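Local coordinates for S12 family peptidase (Streptomyces sp. 82F2, PDB 3WWX), which probably hydrolyses amide bonds with D-stereospecificity, as a serine amidohydrolase of peptidase family S12 with the beta-lactamase fold, at residues Arg193-Pro198 with Met240-Arg245; Lys56-Thr61 with Arg245-Phe250. All coordinates share one frame; numbering follows the deposited sequence.

In the fold
Both contacts use helix 244-255. Contact 1 pairs the loop residues 193-198 with the short strand and turn that lead into this helix, and contact 2 joins its first turns to helix 55-68 through two stacked phenylalanine rings. Their centres are 9 Å apart and they meet directly: Asp246 OD2 probably accepts hydrogen bonds from Thr195 OG1 (2.7 Å) and Ala194 N (2.8 Å), and Met240 SD packs 3.6 Å from Phe58 CG. The pocket holding octane 1,8-diamine is some way off, with the ligand about 14 Å from the Leu247 side chain. Lys56, on the first turn of helix 55-68 just before Thr57, probably belongs to the active site and so places contact 2 near it.

Contact 1 (Arg193-Pro198 with Met240-Arg245); sequences RATTVP and MISDSR
Thr195 lays its methyl group against the end of Met240, with CG2 3.5 Å from CE, while its hydroxyl faces Ser242. The backbones here form a single antiparallel beta bridge: Thr196 and Ile241 are a hydrogen-bonded pair, Thr196 N giving to Ile241 O at 2.9 Å and Ile241 N to Thr196 O at 3.0 Å. On its other edge the strand 241-242 bonds through Met240 and Ser242 to Val51 and Tyr49, so the loop adds a third run of chain to a small two-stranded sheet of this beta-lactamase fold.

Threonine suits position 195 because its two branches do different work. OG1 stands anti to the carbonyl carbon (chi1 -58°), and CG2 serves the apolar side. Thr195 OG1 accepts a hydrogen bond from Ser242 OG at 2.8 Å and also bonds to Asp246 OD2. Ser242 is buried, and its small hydroxymethyl group fits close beside the threonine. Met240, an unbranched and flexible chain, bends at chi3 (62°), which brings CE to Thr195; its CG lies near CG2 of Val197, a branched side chain that also packs on helix 178-187. The Ile241 side chain packs beside the bridge itself and on toward Pro198: CB is 3.6 Å from Thr196 OG1, and CD1 reaches the ring of Pro198 at CG, 4.0 Å away.

Beyond the bridge the chain turns into helix 244-255, with Asp243 as its N-cap. A short carboxylate suits this place: OD1 takes a weak bond from Arg245 N and a further hydrogen bond from Asp246 N. The same carboxylate flanks the small, buried Ala194, whose CB sits 3.4 Å from Asp243 OD2.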
# COMPACT_ATOMS: atom_id res chain seq x y z
N ARG A 193 -13.45 -8.24 -8.66
CA ARG A 193 -13.16 -8.95 -9.88
C ARG A 193 -11.98 -8.39 -10.68
O ARG A 193 -11.53 -9.03 -11.63
CB ARG A 193 -14.42 -8.99 -10.76
CG ARG A 193 -15.49 -9.89 -10.18
CD ARG A 193 -16.84 -9.76 -10.87
NE ARG A 193 -17.92 -10.04 -9.93
CZ ARG A 193 -19.20 -10.21 -10.26
NH1 ARG A 193 -19.58 -10.12 -11.53
NH2 ARG A 193 -20.10 -10.46 -9.31
N ALA A 194 -11.48 -7.21 -10.31
CA ALA A 194 -10.34 -6.60 -10.99
C ALA A 194 -9.09 -6.62 -10.10
O ALA A 194 -8.09 -5.98 -10.43
CB ALA A 194 -10.67 -5.16 -11.37
N THR A 195 -9.14 -7.36 -9.01
CA THR A 195 -8.09 -7.34 -7.99
C THR A 195 -7.39 -8.68 -7.89
O THR A 195 -8.04 -9.72 -7.74
CB THR A 195 -8.70 -6.96 -6.62
OG1 THR A 195 -9.34 -5.69 -6.75
CG2 THR A 195 -7.63 -6.82 -5.57
N THR A 196 -6.05 -8.65 -7.97
CA THR A 196 -5.26 -9.86 -7.97
C THR A 196 -4.00 -9.73 -7.13
O THR A 196 -3.52 -8.62 -6.83
CB THR A 196 -4.87 -10.29 -9.40
OG1 THR A 196 -4.12 -9.25 -10.02
CG2 THR A 196 -6.10 -10.59 -10.25
N VAL A 197 -3.50 -10.88 -6.70
CA VAL A 197 -2.25 -11.03 -5.97
C VAL A 197 -1.36 -11.83 -6.92
O VAL A 197 -1.45 -13.06 -6.96
CB VAL A 197 -2.45 -11.79 -4.64
CG1 VAL A 197 -1.20 -11.76 -3.82
CG2 VAL A 197 -3.62 -11.20 -3.86
N PRO A 198 -0.57 -11.14 -7.75
CA PRO A 198 0.10 -11.82 -8.87
C PRO A 198 1.26 -12.76 -8.51
O PRO A 198 1.62 -13.61 -9.31
CB PRO A 198 0.62 -10.65 -9.72
CG PRO A 198 0.74 -9.51 -8.76
CD PRO A 198 -0.40 -9.68 -7.79
N MET A 240 -0.02 -6.07 -5.03
CA MET A 240 -1.35 -6.26 -5.62
C MET A 240 -1.64 -5.39 -6.84
O MET A 240 -1.05 -4.33 -7.02
CB MET A 240 -2.43 -6.10 -4.55
CG MET A 240 -2.38 -7.25 -3.55
SD MET A 240 -3.55 -7.10 -2.20
CE MET A 240 -5.10 -7.13 -3.11
N ILE A 241 -2.56 -5.87 -7.67
CA ILE A 241 -3.07 -5.14 -8.82
C ILE A 241 -4.56 -4.95 -8.62
O ILE A 241 -5.23 -5.87 -8.15
CB ILE A 241 -2.80 -5.91 -10.14
CG1 ILE A 241 -1.29 -6.13 -10.31
CG2 ILE A 241 -3.38 -5.15 -11.34
CD1 ILE A 241 -0.91 -7.10 -11.46
N SER A 242 -5.08 -3.77 -8.94
CA SER A 242 -6.51 -3.51 -8.79
C SER A 242 -6.93 -2.41 -9.76
O SER A 242 -6.18 -2.02 -10.64
CB SER A 242 -6.83 -3.14 -7.33
OG SER A 242 -8.23 -3.16 -7.09
N ASP A 243 -8.15 -1.94 -9.62
CA ASP A 243 -8.62 -0.78 -10.37
C ASP A 243 -9.26 0.21 -9.39
O ASP A 243 -9.29 -0.00 -8.17
CB ASP A 243 -9.53 -1.15 -11.54
CG ASP A 243 -10.93 -1.58 -11.13
OD1 ASP A 243 -11.25 -1.58 -9.93
OD2 ASP A 243 -11.70 -1.96 -12.04
N SER A 244 -9.74 1.32 -9.92
CA SER A 244 -10.21 2.41 -9.07
C SER A 244 -11.59 2.14 -8.48
O SER A 244 -11.99 2.82 -7.56
CB SER A 244 -10.25 3.71 -9.85
OG SER A 244 -8.99 4.00 -10.44
N ARG A 245 -12.30 1.16 -9.03
CA ARG A 245 -13.59 0.73 -8.48
C ARG A 245 -13.39 -0.22 -7.29
O ARG A 245 -13.89 0.03 -6.18
CB ARG A 245 -14.41 0.02 -9.55
CG ARG A 245 -15.81 -0.38 -9.11
CD ARG A 245 -16.57 -1.07 -10.20
NE ARG A 245 -17.95 -1.32 -9.78
CZ ARG A 245 -18.89 -1.86 -10.55
NH1 ARG A 245 -18.61 -2.19 -11.80
NH2 ARG A 245 -20.12 -2.05 -10.07

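Contact 2 (Lys56-Thr61 with Arg245-Phe250); sequences KTFTAT and RDLQTF
The first torsions of Phe58 and Phe250 set the CG atoms from which two rings meet between their helices: in Phe250 CG is anti to the backbone N (chi1 169°), and in Phe58 it is anti to the carbonyl carbon (chi1 -69°). The rings meet in a face-to-face stack, with centroids 3.9 Å apart and planes 13° from parallel. The two side chains come from opposite helices and run past one another, and Phe58 CE2 lies over the centre of the Phe250 ring, 3.6 Å above its plane. The closest pair is Phe58 CZ to Phe250 CD2, at 3.5 Å. Phenylalanine suits both places because the axes of these helical segments come no nearer than 12.5 Å, a span that long flat side chains can fill.

Smaller groups frame the stack. Thr57 CG2 comes to the rim of the Phe250 ring, 3.6 Å from CE2; Thr57 OG1 is hydrogen-bonded to Gly286 O and Tyr251 OH, and the other branch, the methyl, meets the ring. One turn on, Thr61 OG1 is also at the ring edge, near CZ. This buried hydroxyl gives a hydrogen bond of 2.8 Å to Thr57 O, which accepts Thr61 N as well, the two donors coming from opposite faces of the carbonyl plane. Leu247 CD2 lies at the edge of Phe58, 4.4 Å from CE1, and Ile186 of helix 178-187 touches both phenylalanine side chains.

Lys56, the residue before Thr57, bonds through NZ to Tyr158 OH, Asn160 OD1 and Ala237 O. Its place closing a Ser-x-x-Lys sequence, with a Tyr-x-Asn sequence alongside, is consistent with the active site of the serine beta-lactamase and penicillin-recognising fold.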
# COMPACT_ATOMS: atom_id res chain seq x y z
N LYS A 56 -0.57 -3.17 1.72
CA LYS A 56 -0.42 -3.25 3.16
C LYS A 56 -1.75 -3.28 3.90
O LYS A 56 -1.87 -3.92 4.93
CB LYS A 56 0.43 -2.10 3.68
CG LYS A 56 1.88 -2.19 3.28
CD LYS A 56 2.72 -1.14 4.01
CE LYS A 56 4.20 -1.27 3.69
NZ LYS A 56 4.52 -0.95 2.29
N THR A 57 -2.75 -2.54 3.41
CA THR A 57 -4.03 -2.54 4.11
C THR A 57 -4.68 -3.93 4.05
O THR A 57 -5.30 -4.37 5.02
CB THR A 57 -4.98 -1.50 3.53
OG1 THR A 57 -4.30 -0.25 3.42
CG2 THR A 57 -6.19 -1.35 4.42
N PHE A 58 -4.52 -4.61 2.92
CA PHE A 58 -5.03 -5.97 2.78
C PHE A 58 -4.32 -6.91 3.76
O PHE A 58 -4.94 -7.70 4.46
CB PHE A 58 -4.88 -6.48 1.35
CG PHE A 58 -5.77 -5.77 0.36
CD1 PHE A 58 -5.37 -4.58 -0.23
CD2 PHE A 58 -7.00 -6.30 -0.00
CE1 PHE A 58 -6.17 -3.92 -1.15
CE2 PHE A 58 -7.81 -5.62 -0.93
CZ PHE A 58 -7.40 -4.45 -1.50
N THR A 59 -3.00 -6.83 3.80
CA THR A 59 -2.21 -7.64 4.71
C THR A 59 -2.62 -7.44 6.17
O THR A 59 -2.82 -8.42 6.92
CB THR A 59 -0.72 -7.33 4.49
OG1 THR A 59 -0.41 -7.62 3.13
CG2 THR A 59 0.18 -8.12 5.42
N ALA A 60 -2.76 -6.17 6.58
CA ALA A 60 -3.18 -5.86 7.96
C ALA A 60 -4.58 -6.38 8.25
O ALA A 60 -4.83 -6.88 9.35
CB ALA A 60 -3.10 -4.38 8.22
N THR A 61 -5.48 -6.26 7.29
CA THR A 61 -6.85 -6.73 7.49
C THR A 61 -6.87 -8.22 7.78
O THR A 61 -7.57 -8.67 8.68
CB THR A 61 -7.73 -6.41 6.26
OG1 THR A 61 -7.81 -4.99 6.10
CG2 THR A 61 -9.16 -6.94 6.44
N ARG A 245 -12.30 1.16 -9.03
CA ARG A 245 -13.59 0.73 -8.48
C ARG A 245 -13.39 -0.22 -7.29
O ARG A 245 -13.89 0.03 -6.18
CB ARG A 245 -14.41 0.02 -9.55
CG ARG A 245 -15.81 -0.38 -9.11
CD ARG A 245 -16.57 -1.07 -10.20
NE ARG A 245 -17.95 -1.32 -9.78
CZ ARG A 245 -18.89 -1.86 -10.55
NH1 ARG A 245 -18.61 -2.19 -11.80
NH2 ARG A 245 -20.12 -2.05 -10.07
N ASP A 246 -12.63 -1.29 -7.50
CA ASP A 246 -12.42 -2.28 -6.45
C ASP A 246 -11.75 -1.65 -5.24
O ASP A 246 -12.03 -2.03 -4.11
CB ASP A 246 -11.53 -3.41 -6.96
CG ASP A 246 -12.28 -4.43 -7.81
OD1 ASP A 246 -13.46 -4.21 -8.18
OD2 ASP A 246 -11.65 -5.48 -8.12
N LEU A 247 -10.83 -0.72 -5.45
CA LEU A 247 -10.16 -0.12 -4.29
C LEU A 247 -11.16 0.62 -3.41
O LEU A 247 -11.07 0.56 -2.18
CB LEU A 247 -9.00 0.78 -4.69
CG LEU A 247 -7.76 0.07 -5.20
CD1 LEU A 247 -6.74 1.12 -5.60
CD2 LEU A 247 -7.17 -0.88 -4.17
N GLN A 248 -12.11 1.30 -4.04
CA GLN A 248 -13.17 1.95 -3.28
C GLN A 248 -14.04 0.92 -2.56
O GLN A 248 -14.35 1.07 -1.37
CB GLN A 248 -14.05 2.81 -4.16
CG GLN A 248 -13.38 4.02 -4.73
CD GLN A 248 -14.34 4.77 -5.59
OE1 GLN A 248 -15.17 5.53 -5.08
NE2 GLN A 248 -14.32 4.49 -6.88
N THR A 249 -14.44 -0.14 -3.26
CA THR A 249 -15.25 -1.18 -2.63
C THR A 249 -14.59 -1.70 -1.35
O THR A 249 -15.21 -1.87 -0.29
CB THR A 249 -15.49 -2.33 -3.61
OG1 THR A 249 -16.13 -1.79 -4.77
CG2 THR A 249 -16.33 -3.43 -2.97
N PHE A 250 -13.29 -1.94 -1.45
CA PHE A 250 -12.53 -2.45 -0.33
C PHE A 250 -12.45 -1.44 0.83
O PHE A 250 -12.83 -1.77 1.97
CB PHE A 250 -11.11 -2.84 -0.76
CG PHE A 250 -10.18 -3.13 0.41
CD1 PHE A 250 -10.41 -4.22 1.24
CD2 PHE A 250 -9.09 -2.30 0.68
CE1 PHE A 250 -9.57 -4.47 2.31
CE2 PHE A 250 -8.26 -2.56 1.75
CZ PHE A 250 -8.51 -3.65 2.57